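Local coordinates for protein maquette-3 (Escherichia coli, PDB 6Z0C) that forms an artificial, single-chain four-helix bundle, probably designed as a stable scaffold for testing charged networks buried in a hydrophobic core, at residues A[11-25]-A[76-90]. Residues are numbered along the deposited sequence; the frame is centred on the assembly and turned at random.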
ATOM      1  N   GLN A  11      -6.715  21.263  -4.717  1.00 32.92           N
ATOM      2  CA  GLN A  11      -7.042  21.036  -3.282  1.00 33.89           C
ATOM      3  C   GLN A  11      -7.885  19.762  -3.145  1.00 33.86           C
ATOM      4  O   GLN A  11      -7.615  18.995  -2.209  1.00 33.19           O
ATOM      5  CB  GLN A  11      -7.738  22.267  -2.699  1.00 34.25           C
ATOM      6  CG  GLN A  11      -6.802  23.456  -2.535  1.00 36.18           C
ATOM      7  CD  GLN A  11      -5.769  23.212  -1.462  1.00 36.65           C
ATOM      8  OE1 GLN A  11      -4.637  22.821  -1.737  1.00 38.08           O
ATOM      9  NE2 GLN A  11      -6.169  23.414  -0.219  1.00 41.96           N
ATOM     10  N   GLN A  12      -8.839  19.539  -4.057  1.00 34.74           N
ATOM     11  CA  GLN A  12      -9.709  18.331  -4.081  1.00 37.25           C
ATOM     12  C   GLN A  12      -8.841  17.074  -4.238  1.00 33.90           C
ATOM     13  O   GLN A  12      -9.099  16.087  -3.519  1.00 34.11           O
ATOM     14  CB  GLN A  12     -10.757  18.434  -5.192  1.00 42.69           C
ATOM     15  CG  GLN A  12     -11.998  19.217  -4.787  1.00 49.73           C
ATOM     16  CD  GLN A  12     -12.972  18.401  -3.970  1.00 56.42           C
ATOM     17  OE1 GLN A  12     -13.296  18.742  -2.835  1.00 65.44           O
ATOM     18  NE2 GLN A  12     -13.455  17.313  -4.548  1.00 61.30           N
ATOM     19  N   LEU A  13      -7.840  17.113  -5.123  1.00 32.06           N
ATOM     20  CA  LEU A  13      -6.919  15.973  -5.383  1.00 31.07           C
ATOM     21  C   LEU A  13      -6.061  15.719  -4.141  1.00 29.29           C
ATOM     22  O   LEU A  13      -5.881  14.548  -3.798  1.00 29.95           O
ATOM     23  CB  LEU A  13      -6.038  16.261  -6.601  1.00 32.07           C
ATOM     24  CG  LEU A  13      -6.746  16.266  -7.954  1.00 32.62           C
ATOM     25  CD1 LEU A  13      -5.786  16.702  -9.045  1.00 32.34           C
ATOM     26  CD2 LEU A  13      -7.347  14.905  -8.277  1.00 33.87           C
ATOM     27  N   ILE A  14      -5.547  16.773  -3.498  1.00 29.06           N
ATOM     28  CA  ILE A  14      -4.735  16.640  -2.252  1.00 30.13           C
ATOM     29  C   ILE A  14      -5.603  15.940  -1.199  1.00 30.37           C
ATOM     30  O   ILE A  14      -5.106  14.986  -0.564  1.00 34.34           O
ATOM     31  CB  ILE A  14      -4.208  18.004  -1.757  1.00 30.73           C
ATOM     32  CG1 ILE A  14      -3.227  18.641  -2.747  1.00 29.78           C
ATOM     33  CG2 ILE A  14      -3.600  17.876  -0.365  1.00 32.43           C
ATOM     34  CD1 ILE A  14      -1.900  17.929  -2.869  1.00 29.72           C
ATOM     35  N   GLN A  15      -6.853  16.384  -1.034  1.00 32.21           N
ATOM     36  CA  GLN A  15      -7.780  15.864   0.009  1.00 36.59           C
ATOM     37  C   GLN A  15      -8.101  14.394  -0.289  1.00 34.70           C
ATOM     38  O   GLN A  15      -8.031  13.576   0.645  1.00 34.15           O
ATOM     39  CB  GLN A  15      -9.053  16.708   0.088  1.00 41.25           C
ATOM     40  CG  GLN A  15     -10.025  16.261   1.177  1.00 48.33           C
ATOM     41  CD  GLN A  15      -9.437  16.294   2.570  1.00 55.61           C
ATOM     42  OE1 GLN A  15      -8.592  15.477   2.934  1.00 61.55           O
ATOM     43  NE2 GLN A  15      -9.909  17.229   3.379  1.00 63.82           N
ATOM     44  N   GLU A  16      -8.434  14.083  -1.546  1.00 33.09           N
ATOM     45  CA  GLU A  16      -8.740  12.708  -2.023  1.00 34.55           C
ATOM     46  C   GLU A  16      -7.551  11.787  -1.713  1.00 32.59           C
ATOM     47  O   GLU A  16      -7.777  10.685  -1.178  1.00 31.95           O
ATOM     48  CB  GLU A  16      -9.073  12.732  -3.516  1.00 36.91           C
ATOM     49  CG  GLU A  16      -9.701  11.447  -4.012  1.00 40.51           C
ATOM     50  CD  GLU A  16     -10.070  11.437  -5.488  1.00 43.97           C
ATOM     51  OE1 GLU A  16     -10.245  10.335  -6.030  1.00 46.47           O
ATOM     52  OE2 GLU A  16     -10.180  12.528  -6.089  1.00 45.53           O
ATOM     53  N   PHE A  17      -6.332  12.232  -2.017  1.00 31.31           N
ATOM     54  CA  PHE A  17      -5.073  11.477  -1.789  1.00 31.91           C
ATOM     55  C   PHE A  17      -4.831  11.317  -0.280  1.00 30.93           C
ATOM     56  O   PHE A  17      -4.449  10.210   0.139  1.00 31.67           O
ATOM     57  CB  PHE A  17      -3.900  12.171  -2.488  1.00 32.31           C
ATOM     58  CG  PHE A  17      -2.730  11.288  -2.847  1.00 33.00           C
ATOM     59  CD1 PHE A  17      -1.803  11.715  -3.784  1.00 35.13           C
ATOM     60  CD2 PHE A  17      -2.544  10.041  -2.267  1.00 34.00           C
ATOM     61  CE1 PHE A  17      -0.716  10.924  -4.121  1.00 35.58           C
ATOM     62  CE2 PHE A  17      -1.457   9.252  -2.605  1.00 34.65           C
ATOM     63  CZ  PHE A  17      -0.546   9.695  -3.531  1.00 33.72           C
ATOM     64  N   GLN A  18      -5.030  12.377   0.510  1.00 33.22           N
ATOM     65  CA  GLN A  18      -4.883  12.326   1.992  1.00 36.20           C
ATOM     66  C   GLN A  18      -5.830  11.250   2.533  1.00 34.79           C
ATOM     67  O   GLN A  18      -5.367  10.398   3.310  1.00 37.00           O
ATOM     68  CB  GLN A  18      -5.156  13.690   2.636  1.00 40.21           C
ATOM     69  CG  GLN A  18      -4.000  14.673   2.498  1.00 44.28           C
ATOM     70  CD  GLN A  18      -4.346  16.067   2.966  1.00 49.57           C
ATOM     71  OE1 GLN A  18      -5.510  16.462   3.014  1.00 56.18           O
ATOM     72  NE2 GLN A  18      -3.324  16.835   3.309  1.00 52.55           N
ATOM     73  N   GLN A  19      -7.096  11.276   2.107  1.00 37.01           N
ATOM     74  CA  GLN A  19      -8.132  10.294   2.530  1.00 40.25           C
ATOM     75  C   GLN A  19      -7.716   8.888   2.079  1.00 35.47           C
ATOM     76  O   GLN A  19      -7.900   7.943   2.861  1.00 34.51           O
ATOM     77  CB  GLN A  19      -9.509  10.676   1.986  1.00 43.14           C
ATOM     78  CG  GLN A  19     -10.113  11.886   2.685  1.00 49.08           C
ATOM     79  CD  GLN A  19     -11.567  12.099   2.345  1.00 55.67           C
ATOM     80  OE1 GLN A  19     -12.294  11.163   2.014  1.00 62.77           O
ATOM     81  NE2 GLN A  19     -12.009  13.345   2.435  1.00 60.53           N
ATOM     82  N   LEU A  20      -7.156   8.751   0.873  1.00 33.82           N
ATOM     83  CA  LEU A  20      -6.734   7.436   0.328  1.00 32.26           C
ATOM     84  C   LEU A  20      -5.600   6.865   1.187  1.00 31.67           C
ATOM     85  O   LEU A  20      -5.654   5.669   1.509  1.00 31.14           O
ATOM     86  CB  LEU A  20      -6.309   7.592  -1.135  1.00 32.46           C
ATOM     87  CG  LEU A  20      -5.846   6.314  -1.828  1.00 33.84           C
ATOM     88  CD1 LEU A  20      -6.899   5.220  -1.723  1.00 33.79           C
ATOM     89  CD2 LEU A  20      -5.508   6.593  -3.286  1.00 35.56           C
ATOM     90  N   LEU A  21      -4.622   7.686   1.571  1.00 31.39           N
ATOM     91  CA  LEU A  21      -3.478   7.220   2.399  1.00 33.63           C
ATOM     92  C   LEU A  21      -3.988   6.798   3.784  1.00 34.03           C
ATOM     93  O   LEU A  21      -3.453   5.812   4.329  1.00 33.05           O
ATOM     94  CB  LEU A  21      -2.413   8.316   2.484  1.00 34.62           C
ATOM     95  CG  LEU A  21      -1.567   8.500   1.223  1.00 33.83           C
ATOM     96  CD1 LEU A  21      -0.716   9.756   1.323  1.00 34.43           C
ATOM     97  CD2 LEU A  21      -0.691   7.283   0.959  1.00 32.98           C
ATOM     98  N   GLN A  22      -5.009   7.477   4.313  1.00 34.35           N
ATOM     99  CA  GLN A  22      -5.660   7.097   5.597  1.00 36.36           C
ATOM    100  C   GLN A  22      -6.330   5.728   5.420  1.00 33.53           C
ATOM    101  O   GLN A  22      -6.152   4.867   6.303  1.00 33.07           O
ATOM    102  CB  GLN A  22      -6.652   8.171   6.045  1.00 38.86           C
ATOM    103  CG  GLN A  22      -5.982   9.450   6.528  1.00 45.11           C
ATOM    104  CD  GLN A  22      -6.972  10.537   6.869  1.00 52.86           C
ATOM    105  OE1 GLN A  22      -8.142  10.279   7.145  1.00 61.28           O
ATOM    106  NE2 GLN A  22      -6.505  11.776   6.855  1.00 60.68           N
ATOM    107  N   GLU A  23      -7.056   5.533   4.316  1.00 32.94           N
ATOM    108  CA  GLU A  23      -7.725   4.249   3.971  1.00 35.61           C
ATOM    109  C   GLU A  23      -6.670   3.141   3.857  1.00 32.66           C
ATOM    110  O   GLU A  23      -6.907   2.039   4.376  1.00 29.90           O
ATOM    111  CB  GLU A  23      -8.527   4.396   2.676  1.00 38.62           C
ATOM    112  CG  GLU A  23      -9.329   3.161   2.315  1.00 41.53           C
ATOM    113  CD  GLU A  23     -10.257   3.326   1.124  1.00 45.71           C
ATOM    114  OE1 GLU A  23     -10.156   4.365   0.428  1.00 49.71           O
ATOM    115  OE2 GLU A  23     -11.076   2.415   0.891  1.00 49.76           O
ATOM    116  N   ILE A  24      -5.543   3.425   3.200  1.00 30.88           N
ATOM    117  CA  ILE A  24      -4.394   2.482   3.067  1.00 31.57           C
ATOM    118  C   ILE A  24      -3.863   2.123   4.465  1.00 30.96           C
ATOM    119  O   ILE A  24      -3.673   0.925   4.732  1.00 30.51           O
ATOM    120  CB  ILE A  24      -3.308   3.075   2.148  1.00 30.71           C
ATOM    121  CG1 ILE A  24      -3.732   2.978   0.680  1.00 31.55           C
ATOM    122  CG2 ILE A  24      -1.962   2.417   2.406  1.00 32.08           C
ATOM    123  CD1 ILE A  24      -2.857   3.749  -0.277  1.00 32.73           C
ATOM    124  N   GLN A  25      -3.621   3.111   5.325  1.00 31.30           N
ATOM    125  CA  GLN A  25      -3.080   2.870   6.694  1.00 35.10           C
ATOM    126  C   GLN A  25      -4.061   2.005   7.497  1.00 32.25           C
ATOM    127  O   GLN A  25      -3.593   1.098   8.219  1.00 33.60           O
ATOM    128  CB  GLN A  25      -2.769   4.192   7.398  1.00 38.37           C
ATOM    129  CG  GLN A  25      -1.672   4.984   6.701  1.00 43.50           C
ATOM    130  CD  GLN A  25      -0.719   5.634   7.671  1.00 49.92           C
ATOM    131  OE1 GLN A  25      -1.085   6.547   8.409  1.00 60.01           O
ATOM    132  NE2 GLN A  25       0.520   5.166   7.672  1.00 55.17           N
ATOM    133  N   GLN A  76       3.490   0.684   6.474  1.00 37.38           N
ATOM    134  CA  GLN A  76       2.916   1.737   7.359  1.00 38.59           C
ATOM    135  C   GLN A  76       3.819   2.973   7.336  1.00 37.37           C
ATOM    136  O   GLN A  76       3.290   4.092   7.200  1.00 38.12           O
ATOM    137  CB  GLN A  76       2.762   1.225   8.793  1.00 43.21           C
ATOM    138  CG  GLN A  76       1.411   0.587   9.061  1.00 50.03           C
ATOM    139  CD  GLN A  76       0.348   1.598   9.418  1.00 55.40           C
ATOM    140  OE1 GLN A  76       0.627   2.649   9.991  1.00 67.77           O
ATOM    141  NE2 GLN A  76      -0.895   1.284   9.087  1.00 52.75           N
ATOM    142  N   GLN A  77       5.131   2.767   7.466  1.00 40.06           N
ATOM    143  CA  GLN A  77       6.150   3.849   7.487  1.00 42.24           C
ATOM    144  C   GLN A  77       6.218   4.503   6.100  1.00 38.60           C
ATOM    145  O   GLN A  77       6.326   5.738   6.039  1.00 40.13           O
ATOM    146  CB  GLN A  77       7.492   3.286   7.956  1.00 45.90           C
ATOM    147  CG  GLN A  77       7.494   2.921   9.436  1.00 52.23           C
ATOM    148  CD  GLN A  77       8.702   2.124   9.867  1.00 57.71           C
ATOM    149  OE1 GLN A  77       9.634   1.898   9.097  1.00 66.34           O
ATOM    150  NE2 GLN A  77       8.692   1.688  11.116  1.00 61.52           N
ATOM    151  N   THR A  78       6.128   3.707   5.029  1.00 38.46           N
ATOM    152  CA  THR A  78       6.107   4.193   3.622  1.00 38.12           C
ATOM    153  C   THR A  78       4.879   5.090   3.405  1.00 35.55           C
ATOM    154  O   THR A  78       5.045   6.176   2.822  1.00 36.69           O
ATOM    155  CB  THR A  78       6.170   3.023   2.631  1.00 38.02           C
ATOM    156  OG1 THR A  78       7.348   2.277   2.937  1.00 39.31           O
ATOM    157  CG2 THR A  78       6.203   3.468   1.185  1.00 37.44           C
ATOM    158  N   ALA A  79       3.696   4.662   3.858  1.00 34.87           N
ATOM    159  CA  ALA A  79       2.426   5.417   3.725  1.00 36.31           C
ATOM    160  C   ALA A  79       2.533   6.743   4.491  1.00 35.91           C
ATOM    161  O   ALA A  79       2.049   7.764   3.972  1.00 34.62           O
ATOM    162  CB  ALA A  79       1.263   4.586   4.206  1.00 36.67           C
ATOM    163  N   GLN A  80       3.159   6.724   5.671  1.00 36.23           N
ATOM    164  CA  GLN A  80       3.405   7.927   6.513  1.00 39.34           C
ATOM    165  C   GLN A  80       4.307   8.911   5.755  1.00 36.83           C
ATOM    166  O   GLN A  80       3.978  10.108   5.729  1.00 35.33           O
ATOM    167  CB  GLN A  80       4.031   7.515   7.845  1.00 44.76           C
ATOM    168  CG  GLN A  80       4.180   8.662   8.832  1.00 49.14           C
ATOM    169  CD  GLN A  80       4.716   8.186  10.159  1.00 57.37           C
ATOM    170  OE1 GLN A  80       4.264   7.183  10.710  1.00 67.75           O
ATOM    171  NE2 GLN A  80       5.696   8.906  10.682  1.00 63.69           N
ATOM    172  N   GLU A  81       5.400   8.419   5.163  1.00 35.67           N
ATOM    173  CA  GLU A  81       6.377   9.232   4.385  1.00 37.23           C
ATOM    174  C   GLU A  81       5.657   9.885   3.194  1.00 34.52           C
ATOM    175  O   GLU A  81       5.901  11.076   2.930  1.00 32.37           O
ATOM    176  CB  GLU A  81       7.543   8.344   3.951  1.00 40.69           C
ATOM    177  CG  GLU A  81       8.662   9.085   3.243  1.00 45.56           C
ATOM    178  CD  GLU A  81       9.813   8.197   2.800  1.00 50.68           C
ATOM    179  OE1 GLU A  81       9.983   7.107   3.386  1.00 56.01           O
ATOM    180  OE2 GLU A  81      10.535   8.595   1.865  1.00 56.63           O
ATOM    181  N   ALA A  82       4.783   9.141   2.513  1.00 32.25           N
ATOM    182  CA  ALA A  82       3.943   9.648   1.402  1.00 31.78           C
ATOM    183  C   ALA A  82       3.049  10.787   1.909  1.00 32.05           C
ATOM    184  O   ALA A  82       2.909  11.782   1.194  1.00 31.65           O
ATOM    185  CB  ALA A  82       3.131   8.527   0.802  1.00 32.51           C
ATOM    186  N   GLN A  83       2.467  10.646   3.104  1.00 34.68           N
ATOM    187  CA  GLN A  83       1.547  11.661   3.689  1.00 37.85           C
ATOM    188  C   GLN A  83       2.332  12.958   3.934  1.00 36.85           C
ATOM    189  O   GLN A  83       1.792  14.039   3.627  1.00 32.70           O
ATOM    190  CB  GLN A  83       0.871  11.117   4.951  1.00 43.73           C
ATOM    191  CG  GLN A  83      -0.538  11.661   5.164  1.00 50.60           C
ATOM    192  CD  GLN A  83      -1.548  10.603   5.547  1.00 55.09           C
ATOM    193  OE1 GLN A  83      -2.638  10.529   4.977  1.00 51.59           O
ATOM    194  NE2 GLN A  83      -1.196   9.779   6.525  1.00 57.62           N
ATOM    195  N   GLN A  84       3.569  12.844   4.431  1.00 37.66           N
ATOM    196  CA  GLN A  84       4.481  13.991   4.704  1.00 37.37           C
ATOM    197  C   GLN A  84       4.851  14.674   3.380  1.00 34.53           C
ATOM    198  O   GLN A  84       4.768  15.915   3.313  1.00 32.15           O
ATOM    199  CB  GLN A  84       5.713  13.516   5.479  1.00 40.47           C
ATOM    200  CG  GLN A  84       5.401  13.153   6.926  1.00 47.44           C
ATOM    201  CD  GLN A  84       6.461  12.299   7.583  1.00 54.02           C
ATOM    202  OE1 GLN A  84       7.469  11.938   6.977  1.00 59.34           O
ATOM    203  NE2 GLN A  84       6.233  11.965   8.845  1.00 54.57           N
ATOM    204  N   LEU A  85       5.227  13.899   2.358  1.00 32.41           N
ATOM    205  CA  LEU A  85       5.570  14.430   1.008  1.00 33.13           C
ATOM    206  C   LEU A  85       4.341  15.095   0.380  1.00 31.26           C
ATOM    207  O   LEU A  85       4.510  16.129  -0.287  1.00 30.56           O
ATOM    208  CB  LEU A  85       6.090  13.294   0.123  1.00 33.07           C
ATOM    209  CG  LEU A  85       7.447  12.716   0.518  1.00 37.38           C
ATOM    210  CD1 LEU A  85       7.735  11.449  -0.272  1.00 38.39           C
ATOM    211  CD2 LEU A  85       8.564  13.732   0.317  1.00 39.60           C
ATOM    212  N   LEU A  86       3.146  14.538   0.599  1.00 31.20           N
ATOM    213  CA  LEU A  86       1.878  15.085   0.050  1.00 31.92           C
ATOM    214  C   LEU A  86       1.608  16.487   0.623  1.00 32.10           C
ATOM    215  O   LEU A  86       1.153  17.356  -0.137  1.00 31.09           O
ATOM    216  CB  LEU A  86       0.736  14.116   0.362  1.00 33.40           C
ATOM    217  CG  LEU A  86      -0.624  14.485  -0.223  1.00 35.21           C
ATOM    218  CD1 LEU A  86      -0.565  14.606  -1.741  1.00 34.83           C
ATOM    219  CD2 LEU A  86      -1.671  13.466   0.190  1.00 35.24           C
ATOM    220  N   GLN A  87       1.867  16.717   1.911  1.00 34.72           N
ATOM    221  CA  GLN A  87       1.665  18.060   2.525  1.00 35.56           C
ATOM    222  C   GLN A  87       2.666  19.054   1.912  1.00 33.05           C
ATOM    223  O   GLN A  87       2.270  20.214   1.675  1.00 34.27           O
ATOM    224  CB  GLN A  87       1.775  18.005   4.050  1.00 39.38           C
ATOM    225  CG  GLN A  87       1.341  19.299   4.730  1.00 45.98           C
ATOM    226  CD  GLN A  87       0.001  19.809   4.249  1.00 51.16           C
ATOM    227  OE1 GLN A  87      -0.973  19.063   4.162  1.00 58.60           O
ATOM    228  NE2 GLN A  87      -0.059  21.094   3.927  1.00 51.05           N
ATOM    229  N   GLU A  88       3.905  18.622   1.651  1.00 32.87           N
ATOM    230  CA  GLU A  88       4.957  19.470   1.018  1.00 33.80           C
ATOM    231  C   GLU A  88       4.542  19.799  -0.423  1.00 31.68           C
ATOM    232  O   GLU A  88       4.781  20.941  -0.875  1.00 31.21           O
ATOM    233  CB  GLU A  88       6.317  18.773   1.054  1.00 35.95           C
ATOM    234  CG  GLU A  88       6.844  18.557   2.460  1.00 41.76           C
ATOM    235  CD  GLU A  88       8.258  18.010   2.547  1.00 48.89           C
ATOM    236  OE1 GLU A  88       8.626  17.493   3.624  1.00 58.80           O
ATOM    237  OE2 GLU A  88       8.991  18.109   1.548  1.00 56.20           O
ATOM    238  N   LEU A  89       3.946  18.833  -1.122  1.00 30.53           N
ATOM    239  CA  LEU A  89       3.414  19.032  -2.494  1.00 31.32           C
ATOM    240  C   LEU A  89       2.267  20.047  -2.442  1.00 30.43           C
ATOM    241  O   LEU A  89       2.231  20.923  -3.314  1.00 31.61           O
ATOM    242  CB  LEU A  89       2.953  17.693  -3.075  1.00 30.86           C
ATOM    243  CG  LEU A  89       2.488  17.745  -4.530  1.00 32.36           C
ATOM    244  CD1 LEU A  89       3.650  18.040  -5.460  1.00 33.21           C
ATOM    245  CD2 LEU A  89       1.806  16.447  -4.927  1.00 34.21           C
ATOM    246  N   GLN A  90       1.377  19.942  -1.448  1.00 30.69           N
ATOM    247  CA  GLN A  90       0.261  20.906  -1.252  1.00 31.36           C
ATOM    248  C   GLN A  90       0.855  22.314  -1.112  1.00 30.15           C
ATOM    249  O   GLN A  90       0.362  23.237  -1.790  1.00 30.15           O
ATOM    250  CB  GLN A  90      -0.592  20.515  -0.042  1.00 31.82           C
ATOM    251  CG  GLN A  90      -1.886  21.307   0.070  1.00 33.41           C
ATOM    252  CD  GLN A  90      -1.669  22.709   0.582  1.00 34.62           C
ATOM    253  OE1 GLN A  90      -0.800  22.961   1.416  1.00 35.46           O
ATOM    254  NE2 GLN A  90      -2.458  23.643   0.074  1.00 35.55           N
TER
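With CG of Gln-90 anti to the backbone N (chi1 -170°) and the chain bent at chi2, and with Gln-11 bent likewise at chi2, two amides on neighbouring helices are brought together. NE2 of Gln-90 donates to OE1 of Gln-11 over 3.0 Å in an almost straight bond (173° at the hydrogen). The acceptor lies in the amide plane of Gln-90, whereas the donor is tilted from the carbonyl plane of Gln-11, the two amides being steeply turned against each other. The aliphatic part of Gln-90 packs on Ile-14, its CG 3.9 Å from CG2, and Trp-97 touches both glutamines. A leucine in place of Gln-90 would probably leave OE1 of Gln-11 without this donor and its amide freer to turn.

Toward Gln-25 the centre is lined by leucines, alanines and Phe-17, while glutamines border it. Leu-86 fits as a knob among Ile-14, Phe-17, Gln-18 and Leu-21, its CD1 meeting CD1 of Ile-14 at 3.8 Å and its CD2 reaching CG of Gln-18 at 3.5 Å. Leu-21 answers from helix 4-48, placing CD2 4.0 Å from CB of Ala-82. Gln-25 is a further knob, set among Gln-76, Ala-79, Gln-80 and Gln-83, with its NE2 3.6 Å from CB of Ala-79. Phe-17 continues to Val-183 and Leu-186 of helix 152-194. Reciprocal knobs-into-holes packing between segments 11-25 and 76-90, antiparallel at 168°, is characteristic of neighbouring helices in a four-helix bundle.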